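Local coordinates for protein serpin-ZX (Arabidopsis thaliana, PDB 3LE2) that inhibits cysteine proteases such as metacaspase-9 by covalent trapping after cleavage of its reactive centre loop, and restrains programmed cell death, at residues A[7-10]-A[11-15]; A[34-37]-A[38-41]; A[260-263]-A[264-268]; A[374-377]-A[378-381]. All blocks are in the same frame, centred on the assembly; numbering follows the deposited sequence. Where two conformers were deposited one is given.

Contact 1 comes first along the chain and lies within helix 5-25. Contact 2 follows, where strand 33-35 turns into helix 37-49. Contact 3 closes a tight turn in the loop between helix 249-258 and strand 271-274. Contact 4 closes the hairpin between strands 370-376 and 382-388. All four are local and in series, so none nests within or crosses another. In space they gather round contact 1. Its helix touches contact 3 through Ser10 and Asp264, and contact 4 through Asn13 and Gly380. It meets contact 2 by packing of Gln12 on Asn41. Contacts 2 and 3 are farthest apart, with centres about 19 Å from each other.

Contact 1 (A[7-10]-A[11-15]); sequences ESIS and LQNQV
The flat amide of Asn13 lies beside the side chain of Ile9, one helical turn back. One face of the amide is covered by the Ile9 carbonyl, whose O sits almost straight above Asn13 CG at 3.1 Å. Farther along the same face, Ile9 CG2 rests 3.6 Å from Asn13 ND2. Asn13 CG stands anti to its own carbonyl carbon (chi1 -66°), which lays the amide back over the preceding turn. ND2 does not bond to Ile9 O; it donates to Gly380 O instead.

The backbone is regular alpha helix. Leu11 N donates to Glu7 O at 2.7 Å, Gln12 N to Ser8 O at 2.8 Å, and Asn13 N to Ile9 O at 3.0 Å. The next bond, Gln14 N to Ser10 O, is weak. Leu11 CG lies beside the first of these carbonyls, 3.1 Å from Glu7 O. One water bridges Ser10 O and Gln14 OE1, donating to both, with 2.7 Å from the water O to Gln14 OE1.

The two serine hydroxyls bond away from this stretch: Ser8 OG to Lys64 O, Ser10 OG to Asp264 OD1. Around the helix, Ile9 and Gln12 pack on Phe74 of helix 68-83. Gln12 also meets Leu63, and Val15 meets Phe62, both on helix 54-63. Helix 5-25 thus lies against two other helices and the loop after residue 63.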
loop_
_atom_site.group_PDB
_atom_site.type_symbol
_atom_site.label_atom_id
_atom_site.label_comp_id
_atom_site.label_asym_id
_atom_site.label_seq_id
_atom_site.Cartn_x
_atom_site.Cartn_y
_atom_site.Cartn_z
ATOM N N GLU A 7 -12.653 -10.906 9.371
ATOM C CA GLU A 7 -13.640 -9.884 9.045
ATOM C C GLU A 7 -13.070 -8.495 9.264
ATOM O O GLU A 7 -13.374 -7.580 8.497
ATOM C CB GLU A 7 -15.008 -10.084 9.747
ATOM C CG GLU A 7 -14.980 -10.686 11.145
ATOM C CD GLU A 7 -16.377 -11.094 11.671
ATOM O OE1 GLU A 7 -17.364 -11.077 10.898
ATOM O OE2 GLU A 7 -16.484 -11.439 12.871
ATOM N N SER A 8 -12.226 -8.353 10.288
ATOM C CA SER A 8 -11.481 -7.107 10.519
ATOM C C SER A 8 -10.704 -6.711 9.269
ATOM O O SER A 8 -10.834 -5.595 8.769
ATOM C CB SER A 8 -10.518 -7.256 11.701
ATOM O OG SER A 8 -11.174 -7.048 12.943
ATOM N N ILE A 9 -9.906 -7.647 8.767
ATOM C CA ILE A 9 -9.107 -7.434 7.568
ATOM C C ILE A 9 -9.985 -7.117 6.373
ATOM O O ILE A 9 -9.659 -6.249 5.563
ATOM C CB ILE A 9 -8.263 -8.670 7.235
ATOM C CG1 ILE A 9 -7.232 -8.916 8.333
ATOM C CG2 ILE A 9 -7.584 -8.518 5.874
ATOM C CD1 ILE A 9 -6.390 -10.147 8.094
ATOM N N SER A 10 -11.102 -7.820 6.264
ATOM C CA SER A 10 -12.019 -7.594 5.156
ATOM C C SER A 10 -12.651 -6.201 5.245
ATOM O O SER A 10 -12.756 -5.496 4.243
ATOM C CB SER A 10 -13.093 -8.684 5.101
ATOM O OG SER A 10 -13.824 -8.618 3.885
ATOM N N LEU A 11 -13.070 -5.799 6.440
ATOM C CA LEU A 11 -13.568 -4.437 6.622
ATOM C C LEU A 11 -12.484 -3.380 6.349
ATOM O O LEU A 11 -12.740 -2.402 5.653
ATOM C CB LEU A 11 -14.157 -4.261 8.021
ATOM C CG LEU A 11 -15.367 -5.159 8.306
ATOM C CD1 LEU A 11 -15.728 -5.128 9.773
ATOM C CD2 LEU A 11 -16.558 -4.754 7.454
ATOM N N GLN A 12 -11.278 -3.590 6.886
ATOM C CA GLN A 12 -10.167 -2.657 6.674
ATOM C C GLN A 12 -9.881 -2.423 5.204
ATOM O O GLN A 12 -9.672 -1.287 4.784
ATOM C CB GLN A 12 -8.883 -3.150 7.333
ATOM C CG GLN A 12 -8.812 -2.982 8.823
ATOM C CD GLN A 12 -7.372 -2.967 9.320
ATOM O OE1 GLN A 12 -7.094 -2.549 10.450
ATOM N NE2 GLN A 12 -6.450 -3.410 8.467
ATOM N N ASN A 13 -9.849 -3.498 4.429
ATOM C CA ASN A 13 -9.478 -3.382 3.027
ATOM C C ASN A 13 -10.478 -2.549 2.244
ATOM O O ASN A 13 -10.106 -1.867 1.289
ATOM C CB ASN A 13 -9.300 -4.762 2.388
ATOM C CG ASN A 13 -8.122 -5.530 2.968
ATOM O OD1 ASN A 13 -7.221 -4.953 3.578
ATOM N ND2 ASN A 13 -8.126 -6.842 2.782
ATOM N N GLN A 14 -11.751 -2.609 2.642
ATOM C CA GLN A 14 -12.784 -1.795 1.998
ATOM C C GLN A 14 -12.568 -0.318 2.301
ATOM O O GLN A 14 -12.608 0.529 1.411
ATOM C CB GLN A 14 -14.193 -2.208 2.444
ATOM C CG GLN A 14 -15.252 -1.152 2.115
ATOM C CD GLN A 14 -16.680 -1.593 2.415
ATOM O OE1 GLN A 14 -16.913 -2.515 3.199
ATOM N NE2 GLN A 14 -17.646 -0.926 1.792
ATOM N N VAL A 15 -12.368 -0.013 3.576
ATOM C CA VAL A 15 -12.056 1.349 3.996
ATOM C C VAL A 15 -10.792 1.829 3.277
ATOM O O VAL A 15 -10.696 2.987 2.852
ATOM C CB VAL A 15 -11.806 1.381 5.519
ATOM C CG1 VAL A 15 -11.212 2.703 5.948
ATOM C CG2 VAL A 15 -13.115 1.069 6.285
HETATM O O HOH W 1 -15.726 -4.922 3.343
#

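Contact 2 (A[34-37]-A[38-41]); sequences IFSP and ASIN
Ser36 caps the N terminus of helix 37-49, with its OG accepting from Ser39 N at 3.2 Å. This is a side-chain N-cap, formed where strand 33-35 runs straight into the helix. In serpins the start of this helix belongs to the shutter region beneath the central sheet, and the neighbours Asn171 and His329 are consistent with that.

The serine side is tight. Ser36 OG is anti to the backbone N (chi1 171°), and this swings it under the first turn. Ser36 OG lies 2.7 Å from Ser39 OG. It is also bonded to Leu383 O on strand 382-388. The backbone of the cap is held too: Ile40 N donates to Ser36 O at 3.0 Å, and Ser36 N is bonded to His329 NE2. Ile40 CG1 crowds the same carbonyl, 3.2 Å from Ser36 O.

The other parts are looser. Phe35 offers only the edge of its ring to this contact, and Phe35 CD2 is 4.2 Å from Ile40 CG1. The ring also touches Leu19 and Ala20 of helix 5-25. Asn41 is the one partly exposed residue among those that touch. Asn41 CG, anti to its carbonyl carbon (chi1 -71°), turns the amide back toward the Pro37 carbonyl, which it does not bond. The backbone makes the firm link there: Asn41 N donates to Pro37 O at 2.8 Å.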
loop_
_atom_site.group_PDB
_atom_site.type_symbol
_atom_site.label_atom_id
_atom_site.label_comp_id
_atom_site.label_asym_id
_atom_site.label_seq_id
_atom_site.Cartn_x
_atom_site.Cartn_y
_atom_site.Cartn_z
ATOM N N ILE A 34 0.616 5.311 -5.596
ATOM C CA ILE A 34 0.874 4.028 -4.926
ATOM C C ILE A 34 1.048 4.339 -3.444
ATOM O O ILE A 34 1.721 5.303 -3.106
ATOM C CB ILE A 34 2.131 3.306 -5.466
ATOM C CG1 ILE A 34 2.241 1.893 -4.892
ATOM C CG2 ILE A 34 3.401 4.098 -5.159
ATOM C CD1 ILE A 34 1.191 0.923 -5.425
ATOM N N PHE A 35 0.416 3.557 -2.565
ATOM C CA PHE A 35 0.619 3.732 -1.123
ATOM C C PHE A 35 0.307 2.448 -0.371
ATOM O O PHE A 35 -0.371 1.584 -0.889
ATOM C CB PHE A 35 -0.240 4.880 -0.585
ATOM C CG PHE A 35 -1.695 4.520 -0.415
ATOM C CD1 PHE A 35 -2.562 4.559 -1.494
ATOM C CD2 PHE A 35 -2.189 4.154 0.824
ATOM C CE1 PHE A 35 -3.919 4.227 -1.349
ATOM C CE2 PHE A 35 -3.532 3.817 0.988
ATOM C CZ PHE A 35 -4.403 3.851 -0.101
ATOM N N SER A 36 0.800 2.329 0.857
ATOM C CA SER A 36 0.572 1.129 1.642
ATOM C C SER A 36 -0.439 1.346 2.773
ATOM O O SER A 36 -0.127 1.976 3.784
ATOM C CB SER A 36 1.896 0.612 2.215
ATOM O OG SER A 36 1.667 -0.437 3.135
ATOM N N PRO A 37 -1.657 0.814 2.606
ATOM C CA PRO A 37 -2.722 0.920 3.613
ATOM C C PRO A 37 -2.310 0.241 4.920
ATOM O O PRO A 37 -2.620 0.736 5.997
ATOM C CB PRO A 37 -3.891 0.147 2.976
ATOM C CG PRO A 37 -3.569 0.053 1.529
ATOM C CD PRO A 37 -2.080 0.062 1.414
ATOM N N ALA A 38 -1.628 -0.894 4.817
ATOM C CA ALA A 38 -1.092 -1.578 5.980
ATOM C C ALA A 38 -0.198 -0.668 6.805
ATOM O O ALA A 38 -0.353 -0.586 8.021
ATOM C CB ALA A 38 -0.327 -2.815 5.557
ATOM N N SER A 39 0.733 0.020 6.142
ATOM C CA SER A 39 1.632 0.954 6.823
ATOM C C SER A 39 0.879 2.129 7.430
ATOM O O SER A 39 1.219 2.610 8.515
ATOM C CB SER A 39 2.687 1.499 5.858
ATOM O OG SER A 39 3.279 0.443 5.136
ATOM N N ILE A 40 -0.119 2.626 6.714
ATOM C CA ILE A 40 -0.901 3.727 7.250
ATOM C C ILE A 40 -1.578 3.257 8.532
ATOM O O ILE A 40 -1.590 3.965 9.543
ATOM C CB ILE A 40 -1.999 4.182 6.271
ATOM C CG1 ILE A 40 -1.390 4.675 4.956
ATOM C CG2 ILE A 40 -2.847 5.286 6.913
ATOM C CD1 ILE A 40 -0.632 5.946 5.116
ATOM N N ASN A 41 -2.154 2.060 8.473
ATOM C CA ASN A 41 -2.911 1.511 9.600
ATOM C C ASN A 41 -2.011 1.161 10.775
ATOM O O ASN A 41 -2.450 1.205 11.928
ATOM C CB ASN A 41 -3.764 0.309 9.163
ATOM C CG ASN A 41 -4.947 0.728 8.297
ATOM O OD1 ASN A 41 -5.231 1.920 8.158
ATOM N ND2 ASN A 41 -5.643 -0.240 7.723
#

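Contact 3 (A[260-263]-A[264-268]); sequences PGFL and DNHIP
The carbonyl oxygen of Phe262 is gripped by two donors. His266 ND1 reaches Phe262 O at 2.7 Å in a nearly straight bond, with the oxygen close to the imidazole plane. Asn265 N reaches Phe262 O at 3.1 Å, from well above the carbonyl plane. The first bond requires a hydrogen on ND1 and helps fix the rotation of the ring.

The same histidine ring lies over the ring of Phe262 as an offset stack. The centroids are 3.8 Å apart and the planes differ by 13°. ND1 sits over the centre of the phenyl face, while Phe262 CE1 lies over the rim of the imidazole, 3.3 Å from His266 CE1. Phe262 CG is anti to the backbone N (chi1 177°), which carries the phenyl ring under the histidine.

This compact turn belongs to the loop that joins helix 249-258 to strand 271-274 in the serpin fold. It packs on part of sheet B: Phe262 and Leu263 on Tyr241 of strand 236-243, while the His266 ring meets Tyr217 edge-to-face.

Gly261 enters the turn with positive phi (62°). Asn265 ND2 donates to Gly261 O at 3.0 Å, with the oxygen in the plane of the amide. Leu263 O is met by a water at 2.9 Å and weakly by His266 N.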
loop_
_atom_site.group_PDB
_atom_site.type_symbol
_atom_site.label_atom_id
_atom_site.label_comp_id
_atom_site.label_asym_id
_atom_site.label_seq_id
_atom_site.Cartn_x
_atom_site.Cartn_y
_atom_site.Cartn_z
ATOM N N PRO A 260 -19.142 -3.997 -0.143
ATOM C CA PRO A 260 -18.437 -4.723 0.921
ATOM C C PRO A 260 -17.790 -6.014 0.408
ATOM O O PRO A 260 -18.363 -6.698 -0.451
ATOM C CB PRO A 260 -19.559 -5.050 1.916
ATOM C CG PRO A 260 -20.542 -3.946 1.725
ATOM C CD PRO A 260 -20.521 -3.656 0.243
ATOM N N GLY A 261 -16.599 -6.331 0.915
ATOM C CA GLY A 261 -15.878 -7.520 0.477
ATOM C C GLY A 261 -15.478 -7.563 -0.994
ATOM O O GLY A 261 -15.111 -8.615 -1.506
ATOM N N PHE A 262 -15.528 -6.429 -1.689
ATOM C CA PHE A 262 -15.206 -6.444 -3.120
ATOM C C PHE A 262 -13.897 -7.166 -3.458
ATOM O O PHE A 262 -13.855 -7.982 -4.384
ATOM C CB PHE A 262 -15.135 -5.042 -3.718
ATOM C CG PHE A 262 -14.727 -5.049 -5.163
ATOM C CD1 PHE A 262 -15.684 -5.017 -6.167
ATOM C CD2 PHE A 262 -13.390 -5.133 -5.521
ATOM C CE1 PHE A 262 -15.311 -5.054 -7.493
ATOM C CE2 PHE A 262 -13.015 -5.176 -6.847
ATOM C CZ PHE A 262 -13.979 -5.134 -7.836
ATOM N N LEU A 263 -12.827 -6.845 -2.732
ATOM C CA LEU A 263 -11.535 -7.473 -3.001
ATOM C C LEU A 263 -11.554 -8.991 -2.798
ATOM O O LEU A 263 -10.997 -9.725 -3.600
ATOM C CB LEU A 263 -10.414 -6.836 -2.170
ATOM C CG LEU A 263 -9.999 -5.414 -2.548
ATOM C CD1 LEU A 263 -8.914 -4.878 -1.603
ATOM C CD2 LEU A 263 -9.524 -5.359 -3.980
ATOM N N ASP A 264 -12.179 -9.455 -1.722
ATOM C CA ASP A 264 -12.254 -10.882 -1.439
ATOM C C ASP A 264 -12.943 -11.628 -2.580
ATOM O O ASP A 264 -12.759 -12.838 -2.751
ATOM C CB ASP A 264 -13.050 -11.143 -0.143
ATOM C CG ASP A 264 -12.723 -10.145 0.971
ATOM O OD1 ASP A 264 -12.324 -10.579 2.075
ATOM O OD2 ASP A 264 -12.879 -8.926 0.749
ATOM N N ASN A 265 -13.752 -10.912 -3.352
ATOM C CA ASN A 265 -14.634 -11.577 -4.312
ATOM C C ASN A 265 -14.203 -11.465 -5.772
ATOM O O ASN A 265 -14.895 -11.960 -6.662
ATOM C CB ASN A 265 -16.068 -11.076 -4.145
ATOM C CG ASN A 265 -16.793 -11.747 -2.975
ATOM O OD1 ASN A 265 -17.481 -12.747 -3.166
ATOM N ND2 ASN A 265 -16.657 -11.188 -1.770
ATOM N N HIS A 266 -13.061 -10.822 -6.009
ATOM C CA HIS A 266 -12.555 -10.597 -7.369
ATOM C C HIS A 266 -11.095 -11.024 -7.501
ATOM O O HIS A 266 -10.232 -10.233 -7.895
ATOM C CB HIS A 266 -12.782 -9.137 -7.786
ATOM C CG HIS A 266 -14.233 -8.790 -7.885
ATOM N ND1 HIS A 266 -14.988 -8.439 -6.787
ATOM C CD2 HIS A 266 -15.088 -8.818 -8.936
ATOM C CE1 HIS A 266 -16.240 -8.234 -7.163
ATOM N NE2 HIS A 266 -16.326 -8.456 -8.461
ATOM N N ILE A 267 -10.849 -12.282 -7.133
ATOM C CA ILE A 267 -9.542 -12.923 -7.196
ATOM C C ILE A 267 -9.618 -14.057 -8.224
ATOM O O ILE A 267 -10.257 -15.090 -7.984
ATOM C CB ILE A 267 -9.147 -13.495 -5.812
ATOM C CG1 ILE A 267 -8.917 -12.371 -4.814
ATOM C CG2 ILE A 267 -7.870 -14.341 -5.880
ATOM C CD1 ILE A 267 -8.680 -12.878 -3.407
ATOM N N PRO A 268 -8.991 -13.856 -9.393
ATOM C CA PRO A 268 -9.084 -14.877 -10.441
ATOM C C PRO A 268 -8.254 -16.066 -10.022
ATOM O O PRO A 268 -7.068 -15.894 -9.765
ATOM C CB PRO A 268 -8.422 -14.214 -11.660
ATOM C CG PRO A 268 -8.026 -12.826 -11.235
ATOM C CD PRO A 268 -8.093 -12.741 -9.758
HETATM O O HOH W 2 -9.643 -8.751 -5.963
#

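Contact 4 (A[374-377]-A[378-381]); sequences VTEN and ITGV
Ile378 is the first residue after the strand to meet the carboxylate of Glu376. Its N donates to Glu376 OE2 at 3.0 Å, approaching from above the carboxylate plane. Ile378 CG1 lies beside Glu376 OE2 at 3.2 Å. OE2 has a further donor in Gln235 N.

Thr379 grips the other oxygen twice. Its N donates to Glu376 OE1 at 2.8 Å from the syn side, and its OG1 donates to the same OE1, also at 2.8 Å, from the anti side. The glutamate chain bends at chi2 (-68°), which brings the carboxylate back over the turn. The buried charge is thus met by several donors, and these probably favour the ionised form. Thr379 OG1 also accepts from Val381 N at 3.1 Å. That bond makes an ST turn.

Gly380 has positive phi and lets the chain reverse. Its N donates only weakly to Glu376 O. Val381 closes the turn: its O accepts from Glu376 N at 2.8 Å. Thr375 CA makes a CA-H...O contact to Val381 O at 3.4 Å.

The whole forms the hairpin end between strands 370-376 and 382-388, two neighbours in serpin sheet B. On the other side of strand 370-376, Asn377 bonds to Ser237 and Tyr239 of strand 236-243; it is a predicted glycosylation site, with no sugar in this structure. Helix 68-83 packs against the turn, with Val82 touching Glu376, Thr379 and Val381.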
loop_
_atom_site.group_PDB
_atom_site.type_symbol
_atom_site.label_atom_id
_atom_site.label_comp_id
_atom_site.label_asym_id
_atom_site.label_seq_id
_atom_site.Cartn_x
_atom_site.Cartn_y
_atom_site.Cartn_z
ATOM N N VAL A 374 -1.682 -4.938 -4.287
ATOM C CA VAL A 374 -0.711 -5.966 -3.946
ATOM C C VAL A 374 -1.121 -6.533 -2.605
ATOM O O VAL A 374 -1.252 -5.800 -1.634
ATOM C CB VAL A 374 0.744 -5.437 -3.864
ATOM C CG1 VAL A 374 1.668 -6.505 -3.264
ATOM C CG2 VAL A 374 1.252 -5.000 -5.242
ATOM N N THR A 375 -1.343 -7.842 -2.561
ATOM C CA THR A 375 -1.827 -8.465 -1.346
ATOM C C THR A 375 -1.027 -9.690 -1.002
ATOM O O THR A 375 -0.426 -10.340 -1.863
ATOM C CB THR A 375 -3.259 -8.972 -1.506
ATOM O OG1 THR A 375 -3.244 -10.087 -2.401
ATOM C CG2 THR A 375 -4.152 -7.895 -2.077
ATOM N N GLU A 376 -1.056 -10.015 0.280
ATOM C CA GLU A 376 -0.507 -11.256 0.744
ATOM C C GLU A 376 -1.728 -12.167 0.868
ATOM O O GLU A 376 -2.673 -11.877 1.614
ATOM C CB GLU A 376 0.250 -11.034 2.059
ATOM C CG GLU A 376 1.154 -12.191 2.464
ATOM C CD GLU A 376 0.356 -13.431 2.847
ATOM O OE1 GLU A 376 -0.432 -13.333 3.814
ATOM O OE2 GLU A 376 0.499 -14.484 2.178
ATOM N N ASN A 377 -1.723 -13.244 0.089
ATOM C CA ASN A 377 -2.903 -14.099 -0.071
ATOM C C ASN A 377 -3.288 -14.965 1.140
ATOM O O ASN A 377 -4.462 -15.257 1.332
ATOM C CB ASN A 377 -2.777 -14.959 -1.343
ATOM C CG ASN A 377 -2.803 -14.113 -2.646
ATOM O OD1 ASN A 377 -3.745 -13.347 -2.895
ATOM N ND2 ASN A 377 -1.771 -14.272 -3.482
ATOM N N ILE A 378 -2.319 -15.370 1.959
ATOM C CA ILE A 378 -2.633 -16.191 3.132
ATOM C C ILE A 378 -3.460 -15.419 4.162
ATOM O O ILE A 378 -4.466 -15.922 4.679
ATOM C CB ILE A 378 -1.372 -16.708 3.865
ATOM C CG1 ILE A 378 -0.403 -17.423 2.912
ATOM C CG2 ILE A 378 -1.775 -17.567 5.064
ATOM C CD1 ILE A 378 -1.029 -18.455 2.029
ATOM N N THR A 379 -3.035 -14.197 4.461
ATOM C CA THR A 379 -3.723 -13.383 5.458
ATOM C C THR A 379 -4.777 -12.481 4.828
ATOM O O THR A 379 -5.622 -11.926 5.530
ATOM C CB THR A 379 -2.735 -12.470 6.193
ATOM O OG1 THR A 379 -2.148 -11.579 5.245
ATOM C CG2 THR A 379 -1.634 -13.286 6.851
ATOM N N GLY A 380 -4.713 -12.312 3.511
ATOM C CA GLY A 380 -5.552 -11.331 2.839
ATOM C C GLY A 380 -5.157 -9.876 3.094
ATOM O O GLY A 380 -5.840 -8.967 2.647
ATOM N N VAL A 381 -4.061 -9.645 3.812
ATOM C CA VAL A 381 -3.598 -8.282 4.070
ATOM C C VAL A 381 -3.128 -7.580 2.772
ATOM O O VAL A 381 -2.445 -8.177 1.937
ATOM C CB VAL A 381 -2.477 -8.269 5.152
ATOM C CG1 VAL A 381 -1.708 -6.930 5.171
ATOM C CG2 VAL A 381 -3.057 -8.586 6.535
#